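Local coordinates for tryptophan--tRNA ligase (Mycoplasma pneumoniae, PDB 2YY5), which probably charges tRNA(Trp) with L-tryptophan at the expense of ATP, as a homodimeric class I aminoacyl-tRNA synthetase, at residues B[19-24]-B[203-208]; B[187-192]-B[254-259]; B[239-242]-B[248-251]. The protein carries 1 engineered substitution. All coordinates share one frame; numbering follows the deposited sequence.

Interaction 1 (B[19-24]-B[203-208]); sequences LGNYLG and MSKSSK. With WSA (5'-O-[(L-tryptophylamino)sulfonyl]adenosine), chain J; SO4 (sulfate ion), chain H.
G20, in the first turn of helix 19-26, and M203, in the irregular 203-208 loop, approach to 5.8 Å between CA atoms, and the loop then leaves through a type I turn from S204 to S207. M203 CG stands anti to the backbone N (chi1 -161°), which extends the thioether toward the helix; its SD settles 4.1 Å from L19 CB and beside the backbone N of G20. The peptide of M203 reads the adenine instead: its O accepts from N6 of the adenylate analogue at 3.2 Å, in a nearly straight bond. On the helix side the base lies close to the backbone of G20 and G24, with G24 CA 3.5 Å from the ligand N3. K205 passes obliquely by the amide end of N21. A bend at its last torsion (chi4 83°) brings NZ to sulfate O4 at 2.6 Å and, weakly, to O2, while the K205 backbone N donates to O3 at 2.8 Å. H18 also binds this sulfate. Here the HIGH-type and KMSKS-type motifs of a class I synthetase close on the nucleotide, and the sulfate, probably from the crystallisation liquor, may mark a place suited to an ATP phosphate.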
loop_
_atom_site.group_PDB
_atom_site.type_symbol
_atom_site.label_atom_id
_atom_site.label_comp_id
_atom_site.label_asym_id
_atom_site.label_seq_id
_atom_site.Cartn_x
_atom_site.Cartn_y
_atom_site.Cartn_z
ATOM N N LEU B 19 -9.090 -18.729 22.189
ATOM C CA LEU B 19 -8.384 -20.011 22.282
ATOM C C LEU B 19 -7.906 -20.556 20.933
ATOM O O LEU B 19 -6.934 -21.306 20.871
ATOM C CB LEU B 19 -9.289 -21.060 22.927
ATOM C CG LEU B 19 -8.976 -21.608 24.318
ATOM C CD1 LEU B 19 -9.888 -22.794 24.576
ATOM C CD2 LEU B 19 -7.532 -22.048 24.414
ATOM N N GLY B 20 -8.611 -20.206 19.860
ATOM C CA GLY B 20 -8.205 -20.664 18.546
ATOM C C GLY B 20 -6.845 -20.069 18.246
ATOM O O GLY B 20 -5.972 -20.739 17.703
ATOM N N ASN B 21 -6.668 -18.806 18.625
ATOM C CA ASN B 21 -5.408 -18.096 18.418
ATOM C C ASN B 21 -4.313 -18.687 19.292
ATOM O O ASN B 21 -3.190 -18.907 18.824
ATOM C CB ASN B 21 -5.563 -16.618 18.762
ATOM C CG ASN B 21 -6.665 -15.948 17.972
ATOM O OD1 ASN B 21 -6.679 -16.004 16.743
ATOM N ND2 ASN B 21 -7.594 -15.304 18.675
ATOM N N TYR B 22 -4.649 -18.946 20.558
ATOM C CA TYR B 22 -3.684 -19.495 21.505
ATOM C C TYR B 22 -3.188 -20.858 21.032
ATOM O O TYR B 22 -1.988 -21.082 20.870
ATOM C CB TYR B 22 -4.295 -19.643 22.911
ATOM C CG TYR B 22 -3.282 -20.135 23.932
ATOM C CD1 TYR B 22 -2.320 -19.272 24.458
ATOM C CD2 TYR B 22 -3.218 -21.486 24.293
ATOM C CE1 TYR B 22 -1.313 -19.735 25.304
ATOM C CE2 TYR B 22 -2.209 -21.963 25.140
ATOM C CZ TYR B 22 -1.261 -21.075 25.638
ATOM O OH TYR B 22 -0.246 -21.515 26.446
ATOM N N LEU B 23 -4.127 -21.763 20.806
ATOM C CA LEU B 23 -3.789 -23.099 20.368
ATOM C C LEU B 23 -3.229 -23.113 18.946
ATOM O O LEU B 23 -2.366 -23.935 18.614
ATOM C CB LEU B 23 -5.027 -24.003 20.489
ATOM C CG LEU B 23 -5.136 -24.871 21.761
ATOM C CD1 LEU B 23 -4.453 -24.193 22.937
ATOM C CD2 LEU B 23 -6.601 -25.159 22.082
ATOM N N GLY B 24 -3.694 -22.188 18.113
ATOM C CA GLY B 24 -3.224 -22.153 16.743
ATOM C C GLY B 24 -1.756 -21.826 16.549
ATOM O O GLY B 24 -1.091 -22.439 15.707
ATOM N N MET B 203 -13.467 -21.362 15.427
ATOM C CA MET B 203 -13.635 -20.320 16.431
ATOM C C MET B 203 -13.139 -19.023 15.807
ATOM O O MET B 203 -11.985 -18.936 15.384
ATOM C CB MET B 203 -12.822 -20.644 17.686
ATOM C CG MET B 203 -13.287 -19.867 18.908
ATOM S SD MET B 203 -12.568 -20.424 20.472
ATOM C CE MET B 203 -13.488 -21.908 20.749
ATOM N N SER B 204 -14.007 -18.018 15.737
ATOM C CA SER B 204 -13.623 -16.747 15.128
ATOM C C SER B 204 -13.941 -15.513 15.949
ATOM O O SER B 204 -14.957 -15.459 16.654
ATOM C CB SER B 204 -14.281 -16.588 13.750
ATOM O OG SER B 204 -13.721 -17.477 12.801
ATOM N N LYS B 205 -13.062 -14.521 15.848
ATOM C CA LYS B 205 -13.266 -13.268 16.546
ATOM C C LYS B 205 -14.538 -12.618 15.998
ATOM O O LYS B 205 -15.230 -11.893 16.708
ATOM C CB LYS B 205 -12.089 -12.316 16.312
ATOM C CG LYS B 205 -10.722 -12.858 16.696
ATOM C CD LYS B 205 -9.733 -11.706 16.892
ATOM C CE LYS B 205 -8.290 -12.180 17.035
ATOM N NZ LYS B 205 -7.660 -12.432 15.709
ATOM N N SER B 206 -14.850 -12.901 14.737
ATOM C CA SER B 206 -16.017 -12.313 14.083
ATOM C C SER B 206 -17.373 -12.950 14.381
ATOM O O SER B 206 -18.405 -12.359 14.069
ATOM C CB SER B 206 -15.808 -12.276 12.560
ATOM O OG SER B 206 -15.759 -13.580 11.996
ATOM N N SER B 207 -17.393 -14.142 14.970
ATOM C CA SER B 207 -18.669 -14.793 15.264
ATOM C C SER B 207 -19.601 -13.911 16.086
ATOM O O SER B 207 -19.225 -13.377 17.131
ATOM C CB SER B 207 -18.449 -16.113 16.000
ATOM O OG SER B 207 -17.801 -17.043 15.158
ATOM N N LYS B 208 -20.823 -13.774 15.591
ATOM C CA LYS B 208 -21.867 -12.980 16.227
ATOM C C LYS B 208 -22.147 -13.521 17.628
ATOM O O LYS B 208 -22.113 -12.787 18.622
ATOM C CB LYS B 208 -23.135 -13.053 15.366
ATOM C CG LYS B 208 -23.689 -14.482 15.196
ATOM C CD LYS B 208 -24.294 -14.733 13.815
ATOM C CE LYS B 208 -23.259 -15.313 12.869
ATOM N NZ LYS B 208 -22.034 -14.471 12.819
HETATM C CD2 WSA J . 0.194 -12.847 9.377
HETATM C CE3 WSA J . 0.413 -14.107 9.923
HETATM C CZ3 WSA J . 1.555 -14.816 9.573
HETATM C CH2 WSA J . 2.471 -14.267 8.680
HETATM C CZ2 WSA J . 2.248 -13.008 8.135
HETATM C CE2 WSA J . 1.106 -12.298 8.486
HETATM N N11 WSA J . 0.655 -11.093 8.146
HETATM C CD1 WSA J . -0.489 -10.854 8.779
HETATM C CG WSA J . -0.808 -11.898 9.542
HETATM C CB WSA J . -2.037 -12.013 10.441
HETATM C CA WSA J . -2.946 -13.165 10.006
HETATM N NH3 WSA J . -3.373 -12.986 8.612
HETATM C C WSA J . -4.174 -13.195 10.920
HETATM O O WSA J . -5.084 -12.388 10.759
HETATM N NS WSA J . -4.196 -14.118 11.876
HETATM S S WSA J . -5.243 -13.689 13.051
HETATM O O1S WSA J . -4.831 -12.380 13.655
HETATM O O2S WSA J . -6.623 -13.538 12.482
HETATM O "O5'" WSA J . -5.196 -14.737 14.026
HETATM C "C5'" WSA J . -3.922 -15.116 14.556
HETATM C "C4'" WSA J . -3.565 -16.592 14.353
HETATM O "O4'" WSA J . -4.589 -17.424 14.928
HETATM C "C3'" WSA J . -3.440 -17.005 12.885
HETATM O "O3'" WSA J . -2.358 -17.930 12.735
HETATM C "C2'" WSA J . -4.768 -17.722 12.646
HETATM O "O2'" WSA J . -4.618 -18.673 11.588
HETATM C "C1'" WSA J . -4.873 -18.462 13.978
HETATM N N9 WSA J . -6.257 -18.955 14.178
HETATM C C8 WSA J . -7.353 -18.204 14.092
HETATM N N7 WSA J . -8.424 -18.937 14.384
HETATM C C5 WSA J . -8.004 -20.171 14.660
HETATM C C4 WSA J . -6.623 -20.182 14.518
HETATM N N3 WSA J . -5.954 -21.325 14.742
HETATM C C2 WSA J . -6.596 -22.425 15.096
HETATM N N1 WSA J . -7.909 -22.445 15.242
HETATM C C6 WSA J . -8.643 -21.341 15.034
HETATM N N6 WSA J . -9.965 -21.360 15.197
HETATM S S SO4 H . -9.686 -14.790 13.939
HETATM O O1 SO4 H . -9.202 -15.519 12.759
HETATM O O2 SO4 H . -10.061 -13.412 13.547
HETATM O O3 SO4 H . -10.852 -15.502 14.501
HETATM O O4 SO4 H . -8.617 -14.718 14.941
#

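Interaction 2 (B[187-192]-B[254-259]); sequences NKDTNR and ILKALL. With WSA (5'-O-[(L-tryptophylamino)sulfonyl]adenosine), chain J.
Apolar contact between T190 and A257 joins the 187-192 loop to helix 246-259: T190 CG2 rests 3.5 Å from A257 CB, methyl against methyl, with both CB atoms directed at the opposing segment. With chi1 at 70°, the two branches of T190 divide the work, since OG1 turns away from A257 and hydrogen-bonds to the carbonyl O of L23.

The charged contact is looser. D189 OD1 and K256 NZ form a long salt bridge of 3.9 Å, their side chains meeting at about a right angle, and one water spans the pair through weak bonds, donating to D189 and accepting from K256. K188 NZ stands 5.9 Å from K256 NZ, a like charge that the nearby carboxylate of D189 may partly offset.

Hydrogen bonds inside the loop set its shape. N187 OD1 accepts from T190 N at 2.7 Å, with the donor 39° above the carbonyl plane, an Asx motif that a weaker bond from D189 N supplements. N191 ND2 closes back on N187 O at 3.0 Å, the acceptor lying in the plane of the N191 amide. The folded loop thereby presents its backbone to the adenine: N191 O comes within 3.2 Å of the ligand C2.

Beyond the contact, L23 of helix 19-26 packs on I254, A257 and L258, while I254, L255 and L258 also meet helix 284-308. The loop, leaving strand 183-185, thus lies against helices 19-26 and 246-259 beside the nucleotide pocket.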
loop_
_atom_site.group_PDB
_atom_site.type_symbol
_atom_site.label_atom_id
_atom_site.label_comp_id
_atom_site.label_asym_id
_atom_site.label_seq_id
_atom_site.Cartn_x
_atom_site.Cartn_y
_atom_site.Cartn_z
ATOM N N ASN B 187 -0.081 -26.451 13.267
ATOM C CA ASN B 187 -0.012 -27.436 14.334
ATOM C C ASN B 187 -0.809 -28.653 13.887
ATOM O O ASN B 187 -1.978 -28.529 13.516
ATOM C CB ASN B 187 -0.592 -26.836 15.612
ATOM C CG ASN B 187 -0.546 -27.795 16.782
ATOM O OD1 ASN B 187 -1.306 -28.768 16.839
ATOM N ND2 ASN B 187 0.347 -27.527 17.727
ATOM N N LYS B 188 -0.179 -29.823 13.919
ATOM C CA LYS B 188 -0.832 -31.054 13.484
ATOM C C LYS B 188 -2.212 -31.281 14.092
ATOM O O LYS B 188 -3.137 -31.692 13.390
ATOM C CB LYS B 188 0.054 -32.278 13.779
ATOM C CG LYS B 188 0.073 -32.712 15.237
ATOM C CD LYS B 188 0.815 -34.031 15.424
ATOM C CE LYS B 188 0.633 -34.579 16.840
ATOM N NZ LYS B 188 1.310 -35.891 17.037
ATOM N N ASP B 189 -2.355 -31.005 15.386
ATOM C CA ASP B 189 -3.625 -31.215 16.080
ATOM C C ASP B 189 -4.540 -29.999 16.213
ATOM O O ASP B 189 -5.724 -30.074 15.893
ATOM C CB ASP B 189 -3.368 -31.761 17.487
ATOM C CG ASP B 189 -2.484 -32.991 17.488
ATOM O OD1 ASP B 189 -2.876 -34.005 16.873
ATOM O OD2 ASP B 189 -1.399 -32.945 18.110
ATOM N N THR B 190 -3.984 -28.884 16.684
ATOM C CA THR B 190 -4.754 -27.665 16.940
ATOM C C THR B 190 -4.781 -26.582 15.853
ATOM O O THR B 190 -5.028 -25.409 16.149
ATOM C CB THR B 190 -4.249 -26.995 18.247
ATOM O OG1 THR B 190 -2.939 -26.458 18.029
ATOM C CG2 THR B 190 -4.167 -28.010 19.385
ATOM N N ASN B 191 -4.557 -26.957 14.601
ATOM C CA ASN B 191 -4.531 -25.962 13.537
ATOM C C ASN B 191 -5.879 -25.297 13.266
ATOM O O ASN B 191 -5.957 -24.307 12.536
ATOM C CB ASN B 191 -4.001 -26.596 12.253
ATOM C CG ASN B 191 -4.920 -27.665 11.721
ATOM O OD1 ASN B 191 -5.949 -27.363 11.110
ATOM N ND2 ASN B 191 -4.565 -28.926 11.960
ATOM N N ARG B 192 -6.941 -25.812 13.868
ATOM C CA ARG B 192 -8.250 -25.231 13.618
ATOM C C ARG B 192 -9.260 -25.549 14.715
ATOM O O ARG B 192 -10.032 -26.493 14.594
ATOM C CB ARG B 192 -8.763 -25.735 12.261
ATOM C CG ARG B 192 -10.059 -25.107 11.787
ATOM C CD ARG B 192 -10.672 -25.908 10.644
ATOM N NE ARG B 192 -11.978 -25.382 10.247
ATOM C CZ ARG B 192 -12.945 -26.118 9.706
ATOM N NH1 ARG B 192 -14.102 -25.556 9.372
ATOM N NH2 ARG B 192 -12.763 -27.421 9.511
ATOM N N ILE B 254 -9.009 -30.089 22.149
ATOM C CA ILE B 254 -8.655 -28.878 22.897
ATOM C C ILE B 254 -8.097 -29.316 24.235
ATOM O O ILE B 254 -7.069 -28.804 24.693
ATOM C CB ILE B 254 -9.876 -27.970 23.195
ATOM C CG1 ILE B 254 -10.390 -27.327 21.904
ATOM C CG2 ILE B 254 -9.485 -26.883 24.197
ATOM C CD1 ILE B 254 -11.741 -26.662 22.054
ATOM N N LEU B 255 -8.805 -30.259 24.856
ATOM C CA LEU B 255 -8.430 -30.820 26.151
ATOM C C LEU B 255 -7.018 -31.415 26.070
ATOM O O LEU B 255 -6.193 -31.190 26.956
ATOM C CB LEU B 255 -9.429 -31.918 26.564
ATOM C CG LEU B 255 -9.715 -32.198 28.052
ATOM C CD1 LEU B 255 -10.001 -33.682 28.230
ATOM C CD2 LEU B 255 -8.540 -31.807 28.925
ATOM N N LYS B 256 -6.745 -32.173 25.007
ATOM C CA LYS B 256 -5.429 -32.785 24.838
ATOM C C LYS B 256 -4.305 -31.742 24.778
ATOM O O LYS B 256 -3.239 -31.930 25.369
ATOM C CB LYS B 256 -5.386 -33.663 23.570
ATOM C CG LYS B 256 -4.053 -34.421 23.423
ATOM C CD LYS B 256 -4.078 -35.545 22.385
ATOM C CE LYS B 256 -3.950 -35.024 20.961
ATOM N NZ LYS B 256 -3.858 -36.128 19.962
ATOM N N ALA B 257 -4.554 -30.649 24.062
ATOM C CA ALA B 257 -3.580 -29.577 23.910
ATOM C C ALA B 257 -3.352 -28.813 25.218
ATOM O O ALA B 257 -2.240 -28.356 25.497
ATOM C CB ALA B 257 -4.041 -28.613 22.810
ATOM N N LEU B 258 -4.399 -28.675 26.022
ATOM C CA LEU B 258 -4.283 -27.956 27.284
ATOM C C LEU B 258 -3.547 -28.747 28.357
ATOM O O LEU B 258 -2.925 -28.170 29.244
ATOM C CB LEU B 258 -5.669 -27.560 27.789
ATOM C CG LEU B 258 -6.447 -26.611 26.880
ATOM C CD1 LEU B 258 -7.779 -26.258 27.548
ATOM C CD2 LEU B 258 -5.625 -25.350 26.613
ATOM N N LEU B 259 -3.614 -30.070 28.265
ATOM C CA LEU B 259 -2.957 -30.931 29.233
ATOM C C LEU B 259 -1.432 -30.881 29.158
ATOM O O LEU B 259 -0.760 -31.236 30.125
ATOM C CB LEU B 259 -3.456 -32.362 29.061
ATOM C CG LEU B 259 -4.964 -32.507 29.303
ATOM C CD1 LEU B 259 -5.414 -33.928 29.011
ATOM C CD2 LEU B 259 -5.283 -32.120 30.741
HETATM C CD2 WSA J . 0.194 -12.847 9.377
HETATM C CE3 WSA J . 0.413 -14.107 9.923
HETATM C CZ3 WSA J . 1.555 -14.816 9.573
HETATM C CH2 WSA J . 2.471 -14.267 8.680
HETATM C CZ2 WSA J . 2.248 -13.008 8.135
HETATM C CE2 WSA J . 1.106 -12.298 8.486
HETATM N N11 WSA J . 0.655 -11.093 8.146
HETATM C CD1 WSA J . -0.489 -10.854 8.779
HETATM C CG WSA J . -0.808 -11.898 9.542
HETATM C CB WSA J . -2.037 -12.013 10.441
HETATM C CA WSA J . -2.946 -13.165 10.006
HETATM N NH3 WSA J . -3.373 -12.986 8.612
HETATM C C WSA J . -4.174 -13.195 10.920
HETATM O O WSA J . -5.084 -12.388 10.759
HETATM N NS WSA J . -4.196 -14.118 11.876
HETATM S S WSA J . -5.243 -13.689 13.051
HETATM O O1S WSA J . -4.831 -12.380 13.655
HETATM O O2S WSA J . -6.623 -13.538 12.482
HETATM O "O5'" WSA J . -5.196 -14.737 14.026
HETATM C "C5'" WSA J . -3.922 -15.116 14.556
HETATM C "C4'" WSA J . -3.565 -16.592 14.353
HETATM O "O4'" WSA J . -4.589 -17.424 14.928
HETATM C "C3'" WSA J . -3.440 -17.005 12.885
HETATM O "O3'" WSA J . -2.358 -17.930 12.735
HETATM C "C2'" WSA J . -4.768 -17.722 12.646
HETATM O "O2'" WSA J . -4.618 -18.673 11.588
HETATM C "C1'" WSA J . -4.873 -18.462 13.978
HETATM N N9 WSA J . -6.257 -18.955 14.178
HETATM C C8 WSA J . -7.353 -18.204 14.092
HETATM N N7 WSA J . -8.424 -18.937 14.384
HETATM C C5 WSA J . -8.004 -20.171 14.660
HETATM C C4 WSA J . -6.623 -20.182 14.518
HETATM N N3 WSA J . -5.954 -21.325 14.742
HETATM C C2 WSA J . -6.596 -22.425 15.096
HETATM N N1 WSA J . -7.909 -22.445 15.242
HETATM C C6 WSA J . -8.643 -21.341 15.034
HETATM N N6 WSA J . -9.965 -21.360 15.197
HETATM O O HOH W 1 -5.727 -34.180 18.663
#

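Interaction 3 (B[239-242]-B[248-251]); sequences RFAS and VTNM. Engineered in segment 239-242: S242 (natural residue Pro).
T249 OG1 is held by two backbone groups: A241 N donates to it at 2.7 Å with an N-H...O angle of 150°, and the hydroxyl in turn bonds to the carbonyl O of Q245, one turn earlier. The side chain thus ties the incoming loop to the start of helix 246-259, and F240 and T249 come to 4.7 Å between CA atoms. T249 chi1 of -53° sets the methyl anti to the backbone N and the hydroxyl beside it, so both branches reach the 239-242 backbone. CG2 packs 3.7 Å from F240 CA and meets the F240 ring obliquely, 4.1 Å from CD2. It also approaches the backbone of S242, an engineered residue whose CB lies 4.4 Å from CG2. V248 adds a lighter touch, its CG1 lying 4.0 Å from R239 O. With the S242 side chain about 13 Å from the bound adenylate analogue, this is structural packing in the first turn of the helix. The F240 ring continues along the same helix to L252 and T253, and F240 N bonds to E276 in helix 275-278. V248 and M251 turn instead to helix 284-308, so helix 246-259 meets both the 239-242 loop and helix 284-308.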
loop_
_atom_site.group_PDB
_atom_site.type_symbol
_atom_site.label_atom_id
_atom_site.label_comp_id
_atom_site.label_asym_id
_atom_site.label_seq_id
_atom_site.Cartn_x
_atom_site.Cartn_y
_atom_site.Cartn_z
ATOM N N ARG B 239 -14.849 -39.805 21.640
ATOM C CA ARG B 239 -13.741 -40.262 20.814
ATOM C C ARG B 239 -13.444 -39.178 19.790
ATOM O O ARG B 239 -14.212 -38.222 19.657
ATOM C CB ARG B 239 -14.132 -41.537 20.076
ATOM C CG ARG B 239 -15.309 -41.352 19.127
ATOM C CD ARG B 239 -15.614 -42.641 18.410
ATOM N NE ARG B 239 -17.046 -42.899 18.341
ATOM C CZ ARG B 239 -17.574 -44.118 18.316
ATOM N NH1 ARG B 239 -16.780 -45.181 18.356
ATOM N NH2 ARG B 239 -18.891 -44.274 18.265
ATOM N N PHE B 240 -12.340 -39.329 19.066
ATOM C CA PHE B 240 -11.977 -38.361 18.039
ATOM C C PHE B 240 -12.618 -38.733 16.707
ATOM O O PHE B 240 -12.210 -39.693 16.055
ATOM C CB PHE B 240 -10.456 -38.286 17.868
ATOM C CG PHE B 240 -9.737 -37.683 19.042
ATOM C CD1 PHE B 240 -9.428 -38.454 20.161
ATOM C CD2 PHE B 240 -9.375 -36.338 19.035
ATOM C CE1 PHE B 240 -8.767 -37.892 21.259
ATOM C CE2 PHE B 240 -8.715 -35.765 20.123
ATOM C CZ PHE B 240 -8.410 -36.544 21.238
ATOM N N ALA B 241 -13.628 -37.973 16.300
ATOM C CA ALA B 241 -14.306 -38.240 15.036
ATOM C C ALA B 241 -14.745 -36.942 14.387
ATOM O O ALA B 241 -15.936 -36.686 14.235
ATOM C CB ALA B 241 -15.513 -39.150 15.259
ATOM N N SER B 242 -13.770 -36.131 13.996
ATOM C CA SER B 242 -14.049 -34.853 13.365
ATOM C C SER B 242 -15.250 -34.910 12.429
ATOM O O SER B 242 -16.201 -34.147 12.582
ATOM C CB SER B 242 -12.818 -34.373 12.587
ATOM O OG SER B 242 -12.511 -35.236 11.507
ATOM N N VAL B 248 -18.021 -32.979 20.051
ATOM C CA VAL B 248 -17.240 -33.781 20.987
ATOM C C VAL B 248 -15.770 -33.896 20.596
ATOM O O VAL B 248 -14.888 -33.781 21.444
ATOM C CB VAL B 248 -17.840 -35.195 21.134
ATOM C CG1 VAL B 248 -16.846 -36.131 21.809
ATOM C CG2 VAL B 248 -19.114 -35.111 21.950
ATOM N N THR B 249 -15.498 -34.118 19.317
ATOM C CA THR B 249 -14.117 -34.239 18.870
ATOM C C THR B 249 -13.334 -32.957 19.167
ATOM O O THR B 249 -12.202 -33.013 19.644
ATOM C CB THR B 249 -14.042 -34.541 17.355
ATOM O OG1 THR B 249 -14.861 -35.679 17.061
ATOM C CG2 THR B 249 -12.591 -34.835 16.930
ATOM N N ASN B 250 -13.947 -31.809 18.893
ATOM C CA ASN B 250 -13.309 -30.516 19.127
ATOM C C ASN B 250 -12.929 -30.329 20.591
ATOM O O ASN B 250 -11.790 -29.984 20.900
ATOM C CB ASN B 250 -14.245 -29.387 18.705
ATOM C CG ASN B 250 -13.575 -28.032 18.737
ATOM O OD1 ASN B 250 -14.159 -27.050 19.193
ATOM N ND2 ASN B 250 -12.347 -27.966 18.241
ATOM N N MET B 251 -13.880 -30.545 21.497
ATOM C CA MET B 251 -13.596 -30.394 22.921
ATOM C C MET B 251 -12.486 -31.357 23.328
ATOM O O MET B 251 -11.668 -31.067 24.191
ATOM C CB MET B 251 -14.847 -30.678 23.758
ATOM C CG MET B 251 -15.938 -29.628 23.636
ATOM S SD MET B 251 -17.249 -29.852 24.859
ATOM C CE MET B 251 -18.220 -31.127 24.075
#

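Overall arrangement
From the N terminus, helix 19-26 waits 179 residues for its partner: interaction 1 closes the longest loop, bringing the first signature motif to the second. Before that loop ends, the chain passes through 187-192, the first half of interaction 2, so interactions 1 and 2 cross. They touch directly through L23 and T190, and both border the adenylate analogue. Interaction 3 opens later and closes a short loop-to-helix connection, 239-242 folding back on 248-251, wholly within the span of interaction 2. Helix 246-259 serves both, its first part in interaction 3 and its last turns in interaction 2, so that one helix runs from the 239-242 loop to the 187-192 loop that borders the adenine.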